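PDB 3ON5: BH1974 protein from Bacillus halodurans, which probably acts as an XdhC-family accessory protein in the maturation of molybdenum enzymes such as xanthine dehydrogenase. Local coordinates for residues A[213-218]-A[241-246]; A[23-28]-A[63-68]. One frame throughout, in Å; residues are numbered along the deposited sequence.

Contact 1: A[213-218]-A[241-246]; sequences PLVTFA and PDADEI
CB of Asp242 lies 4.2 Å from Val215 CG1, a loose apolar contact at the root of the aspartate side chain. From this CB the side chain runs back toward the helix. CG sits anti to the carbonyl carbon (chi1 -64°), and that turn brings the carboxylate over Thr216 rather than Val215. At the tip, OD2 stands 3.1 Å from Thr216 OG1, close enough for a hydrogen bond. The angle at OD2, from CG to OG1, is about 150°, so the hydroxyl lies not far from the extended CG-OD2 bond. Whether the bond is made is not settled, because the hydroxyl also has a weak acceptor in Pro212 O, one turn back. The same OD2 is 3.7 Å from Thr216 CA and 3.9 Å from Thr216 CG2. One carboxylate oxygen therefore meets the hydroxyl, the methyl and the backbone of a single threonine.

This pairing lies in the XdhC Rossmann domain. Helix 211-221 is the crossover between parallel strands 200-205 and 223-229, and the 241-244 loop, which leads into strand 245-248 at the edge of the sheet, passes beside this helix.

The apolar half belongs to Val215 and Ala243. Val215 CG1 is anti to the backbone N (chi1 173°) and points into the loop. It comes within 3.6 Å of Ala243 N and 3.8 Å of Ala243 CB. Val215 also packs on Thr225 and Val227 of strand 223-229 and on Ile204 of strand 200-205. Two residues along from Val215, Phe217, whose CB points away from the loop, meets Phe217 of the second subunit ring to ring.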
loop_
_atom_site.group_PDB
_atom_site.type_symbol
_atom_site.label_atom_id
_atom_site.label_comp_id
_atom_site.label_asym_id
_atom_site.label_seq_id
_atom_site.Cartn_x
_atom_site.Cartn_y
_atom_site.Cartn_z
ATOM N N PRO A 213 -15.529 -6.710 22.611
ATOM C CA PRO A 213 -15.532 -5.359 22.007
ATOM C C PRO A 213 -15.136 -4.271 23.004
ATOM O O PRO A 213 -14.424 -3.345 22.622
ATOM C CB PRO A 213 -16.977 -5.160 21.535
ATOM C CG PRO A 213 -17.773 -6.190 22.163
ATOM C CD PRO A 213 -16.879 -7.318 22.534
ATOM N N LEU A 214 -15.559 -4.397 24.275
ATOM C CA LEU A 214 -15.230 -3.451 25.331
ATOM C C LEU A 214 -13.717 -3.413 25.577
ATOM O O LEU A 214 -13.171 -2.328 25.759
ATOM C CB LEU A 214 -15.976 -3.830 26.614
ATOM C CG LEU A 214 -15.644 -3.041 27.859
ATOM C CD1 LEU A 214 -16.215 -1.653 27.795
ATOM C CD2 LEU A 214 -16.167 -3.743 29.049
ATOM N N VAL A 215 -13.047 -4.584 25.578
ATOM C CA VAL A 215 -11.597 -4.676 25.768
ATOM C C VAL A 215 -10.914 -3.936 24.605
ATOM O O VAL A 215 -10.016 -3.141 24.858
ATOM C CB VAL A 215 -11.099 -6.150 25.912
ATOM C CG1 VAL A 215 -9.577 -6.240 25.937
ATOM C CG2 VAL A 215 -11.686 -6.799 27.165
ATOM N N THR A 216 -11.382 -4.138 23.349
ATOM C CA THR A 216 -10.810 -3.500 22.167
ATOM C C THR A 216 -10.982 -1.974 22.228
ATOM O O THR A 216 -10.014 -1.242 22.049
ATOM C CB THR A 216 -11.466 -4.083 20.926
ATOM O OG1 THR A 216 -11.084 -5.446 20.837
ATOM C CG2 THR A 216 -11.071 -3.359 19.644
ATOM N N PHE A 217 -12.197 -1.495 22.466
ATOM C CA PHE A 217 -12.460 -0.071 22.502
ATOM C C PHE A 217 -11.693 0.572 23.659
ATOM O O PHE A 217 -11.050 1.583 23.438
ATOM C CB PHE A 217 -13.964 0.207 22.599
ATOM C CG PHE A 217 -14.823 -0.335 21.466
ATOM C CD1 PHE A 217 -14.294 -0.526 20.197
ATOM C CD2 PHE A 217 -16.185 -0.542 21.642
ATOM C CE1 PHE A 217 -15.096 -0.993 19.147
ATOM C CE2 PHE A 217 -16.986 -1.014 20.592
ATOM C CZ PHE A 217 -16.436 -1.224 19.351
ATOM N N ALA A 218 -11.668 -0.046 24.847
ATOM C CA ALA A 218 -10.950 0.512 25.996
ATOM C C ALA A 218 -9.452 0.509 25.784
ATOM O O ALA A 218 -8.799 1.457 26.195
ATOM C CB ALA A 218 -11.277 -0.262 27.246
ATOM N N PRO A 241 -7.192 -10.416 22.468
ATOM C CA PRO A 241 -5.792 -10.146 22.113
ATOM C C PRO A 241 -5.291 -8.779 22.594
ATOM O O PRO A 241 -4.078 -8.573 22.647
ATOM C CB PRO A 241 -5.814 -10.188 20.588
ATOM C CG PRO A 241 -7.196 -9.846 20.225
ATOM C CD PRO A 241 -8.034 -10.493 21.255
ATOM N N ASP A 242 -6.196 -7.848 22.929
ATOM C CA ASP A 242 -5.813 -6.500 23.354
ATOM C C ASP A 242 -5.731 -6.369 24.881
ATOM O O ASP A 242 -5.272 -5.330 25.374
ATOM C CB ASP A 242 -6.825 -5.488 22.808
ATOM C CG ASP A 242 -6.838 -5.406 21.300
ATOM O OD1 ASP A 242 -5.736 -5.298 20.701
ATOM O OD2 ASP A 242 -7.950 -5.396 20.716
ATOM N N ALA A 243 -6.192 -7.399 25.621
ATOM C CA ALA A 243 -6.154 -7.421 27.080
ATOM C C ALA A 243 -4.733 -7.564 27.546
ATOM O O ALA A 243 -3.987 -8.382 27.005
ATOM C CB ALA A 243 -7.015 -8.553 27.642
ATOM N N ASP A 244 -4.348 -6.744 28.521
ATOM C CA ASP A 244 -3.016 -6.739 29.106
ATOM C C ASP A 244 -2.860 -7.940 30.044
ATOM O O ASP A 244 -1.809 -8.574 30.068
ATOM C CB ASP A 244 -2.784 -5.424 29.831
ATOM C CG ASP A 244 -2.842 -4.241 28.886
ATOM O OD1 ASP A 244 -1.804 -3.937 28.258
ATOM O OD2 ASP A 244 -3.954 -3.671 28.703
ATOM N N GLU A 245 -3.924 -8.280 30.782
ATOM C CA GLU A 245 -3.968 -9.434 31.678
ATOM C C GLU A 245 -5.290 -10.140 31.562
ATOM O O GLU A 245 -6.329 -9.488 31.493
ATOM C CB GLU A 245 -3.732 -9.041 33.151
ATOM C CG GLU A 245 -2.360 -8.487 33.477
ATOM C CD GLU A 245 -2.167 -8.140 34.943
ATOM O OE1 GLU A 245 -2.288 -9.057 35.789
ATOM O OE2 GLU A 245 -1.841 -6.965 35.239
ATOM N N ILE A 246 -5.247 -11.469 31.534
ATOM C CA ILE A 246 -6.409 -12.350 31.567
ATOM C C ILE A 246 -6.172 -13.254 32.786
ATOM O O ILE A 246 -5.230 -14.047 32.750
ATOM C CB ILE A 246 -6.674 -13.128 30.231
ATOM C CG1 ILE A 246 -6.629 -12.232 28.974
ATOM C CG2 ILE A 246 -7.980 -13.938 30.314
ATOM C CD1 ILE A 246 -6.613 -13.005 27.660
#

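Contact 2: A[23-28]-A[63-68]; sequences IELLET and TQVGLL
Val65 carries the apolar contact, its two methyls going to different partners on helix 22-30. CG1 lies 3.6 Å from Leu25 CD1. The two side chains run past each other in opposite directions, and CD1 also comes within 3.6 Å of the carbonyl oxygen of Val65. CG anti to the backbone N in Leu25 (chi1 -153°) sends the branch across to the strand. The other methyl, CG2 of Val65, meets CG2 of Thr28 tip to tip at 3.9 Å.

The polar contact stays within the helix. Thr28 OG1 donates to Glu24 O at 2.9 Å, with a C=O to donor angle of 148° and the donor tilted from the carbonyl plane. Glu24 O also takes the backbone N of Thr28. The bond fixes the rotation of the threonine, leaving its methyl facing Val65. With alanine at Thr28 both the hydroxyl and the methyl are gone, and a gap is likely to open beside Val65 CG2, while Glu24 O would probably keep just the backbone N of its two donors.

Backbone geometry matters at Gly66, where phi is 104° and a CB would jam against the carbonyl O of Val65.

The arrangement is a helix packed on an edge strand: strand 64-65 pairs with 55-59 through Val65 and Leu57, at one border of the five-stranded antiparallel sheet in the XdhC and CoxI region.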
loop_
_atom_site.group_PDB
_atom_site.type_symbol
_atom_site.label_atom_id
_atom_site.label_comp_id
_atom_site.label_asym_id
_atom_site.label_seq_id
_atom_site.Cartn_x
_atom_site.Cartn_y
_atom_site.Cartn_z
ATOM N N ILE A 23 2.861 6.770 27.168
ATOM C CA ILE A 23 3.648 5.533 27.358
ATOM C C ILE A 23 3.883 4.821 25.988
ATOM O O ILE A 23 4.930 4.213 25.797
ATOM C CB ILE A 23 3.002 4.554 28.412
ATOM C CG1 ILE A 23 4.008 3.463 28.901
ATOM C CG2 ILE A 23 1.655 3.969 27.959
ATOM C CD1 ILE A 23 3.642 2.647 30.204
ATOM N N GLU A 24 2.934 4.922 25.056
ATOM C CA GLU A 24 3.044 4.317 23.729
ATOM C C GLU A 24 4.009 5.165 22.865
ATOM O O GLU A 24 4.765 4.602 22.074
ATOM C CB GLU A 24 1.649 4.166 23.053
ATOM C CG GLU A 24 0.555 3.465 23.870
ATOM C CD GLU A 24 0.736 2.006 24.263
ATOM O OE1 GLU A 24 1.736 1.679 24.942
ATOM O OE2 GLU A 24 -0.190 1.210 23.987
ATOM N N LEU A 25 4.010 6.506 23.054
ATOM C CA LEU A 25 4.904 7.403 22.332
ATOM C C LEU A 25 6.335 7.195 22.797
ATOM O O LEU A 25 7.229 7.067 21.968
ATOM C CB LEU A 25 4.484 8.855 22.526
ATOM C CG LEU A 25 4.874 9.823 21.392
ATOM C CD1 LEU A 25 3.912 9.705 20.185
ATOM C CD2 LEU A 25 4.830 11.235 21.879
ATOM N N LEU A 26 6.543 7.119 24.121
ATOM C CA LEU A 26 7.839 6.856 24.735
ATOM C C LEU A 26 8.305 5.434 24.422
ATOM O O LEU A 26 9.510 5.181 24.403
ATOM C CB LEU A 26 7.794 7.069 26.260
ATOM C CG LEU A 26 7.516 8.460 26.810
ATOM C CD1 LEU A 26 7.545 8.433 28.300
ATOM C CD2 LEU A 26 8.551 9.480 26.345
ATOM N N GLU A 27 7.360 4.504 24.193
ATOM C CA GLU A 27 7.653 3.117 23.838
ATOM C C GLU A 27 8.323 3.092 22.474
ATOM O O GLU A 27 9.318 2.393 22.316
ATOM C CB GLU A 27 6.370 2.251 23.849
ATOM C CG GLU A 27 6.610 0.746 23.787
ATOM C CD GLU A 27 5.383 -0.134 23.974
ATOM O OE1 GLU A 27 4.572 0.149 24.888
ATOM O OE2 GLU A 27 5.286 -1.164 23.267
ATOM N N THR A 28 7.801 3.895 21.516
ATOM C CA THR A 28 8.249 4.044 20.127
ATOM C C THR A 28 9.754 4.466 20.077
ATOM O O THR A 28 10.474 3.992 19.191
ATOM C CB THR A 28 7.334 5.056 19.418
ATOM O OG1 THR A 28 5.993 4.564 19.494
ATOM C CG2 THR A 28 7.693 5.287 17.956
ATOM N N THR A 63 7.912 8.739 8.514
ATOM C CA THR A 63 6.745 8.403 9.306
ATOM C C THR A 63 6.662 9.409 10.449
ATOM O O THR A 63 7.663 10.002 10.867
ATOM C CB THR A 63 6.854 6.935 9.760
ATOM O OG1 THR A 63 6.657 6.134 8.604
ATOM C CG2 THR A 63 5.832 6.522 10.835
ATOM N N GLN A 64 5.429 9.628 10.899
ATOM C CA GLN A 64 5.057 10.491 12.005
ATOM C C GLN A 64 4.211 9.687 12.965
ATOM O O GLN A 64 3.378 8.884 12.540
ATOM C CB GLN A 64 4.337 11.746 11.494
ATOM C CG GLN A 64 5.308 12.694 10.813
ATOM C CD GLN A 64 4.805 13.257 9.520
ATOM O OE1 GLN A 64 3.673 13.754 9.414
ATOM N NE2 GLN A 64 5.685 13.265 8.524
ATOM N N VAL A 65 4.486 9.846 14.250
ATOM C CA VAL A 65 3.798 9.158 15.329
ATOM C C VAL A 65 3.001 10.223 16.091
ATOM O O VAL A 65 3.581 10.991 16.858
ATOM C CB VAL A 65 4.812 8.385 16.213
ATOM C CG1 VAL A 65 4.108 7.600 17.312
ATOM C CG2 VAL A 65 5.700 7.460 15.379
ATOM N N GLY A 66 1.695 10.283 15.828
ATOM C CA GLY A 66 0.762 11.255 16.395
ATOM C C GLY A 66 0.402 12.337 15.387
ATOM O O GLY A 66 0.895 12.324 14.247
ATOM N N LEU A 67 -0.514 13.256 15.776
ATOM C CA LEU A 67 -0.875 14.443 14.973
ATOM C C LEU A 67 -1.210 15.582 15.934
ATOM O O LEU A 67 -1.544 15.339 17.104
ATOM C CB LEU A 67 -1.994 14.261 13.912
ATOM C CG LEU A 67 -3.436 14.048 14.368
ATOM C CD1 LEU A 67 -4.425 14.578 13.343
ATOM C CD2 LEU A 67 -3.693 12.608 14.675
ATOM N N LEU A 68 -1.083 16.823 15.435
ATOM C CA LEU A 68 -1.308 18.040 16.212
ATOM C C LEU A 68 -2.431 18.909 15.574
ATOM O O LEU A 68 -3.162 19.613 16.290
ATOM C CB LEU A 68 0.019 18.837 16.327
ATOM C CG LEU A 68 1.248 18.118 16.946
ATOM C CD1 LEU A 68 2.449 19.009 16.940
ATOM C CD2 LEU A 68 0.988 17.646 18.371
#

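In the fold
Contact 1 and contact 2 belong to different parts of the chain. The first joins a helix to the loop before an outer strand of the parallel Rossmann sheet; the second holds a helix to the rim of an antiparallel sheet nearer the N-terminus. Their centres are 21 Å apart and their nearest atoms about 7 Å, so they do not touch. Both segments of contact 2 come earlier in the sequence than either segment of contact 1. Within the chain, helix 326-343 packs on Phe217 beside contact 1. Pro326 of the second subunit packs on Leu67 beside contact 2. Neither contact can be assigned to an active site or ligand pocket.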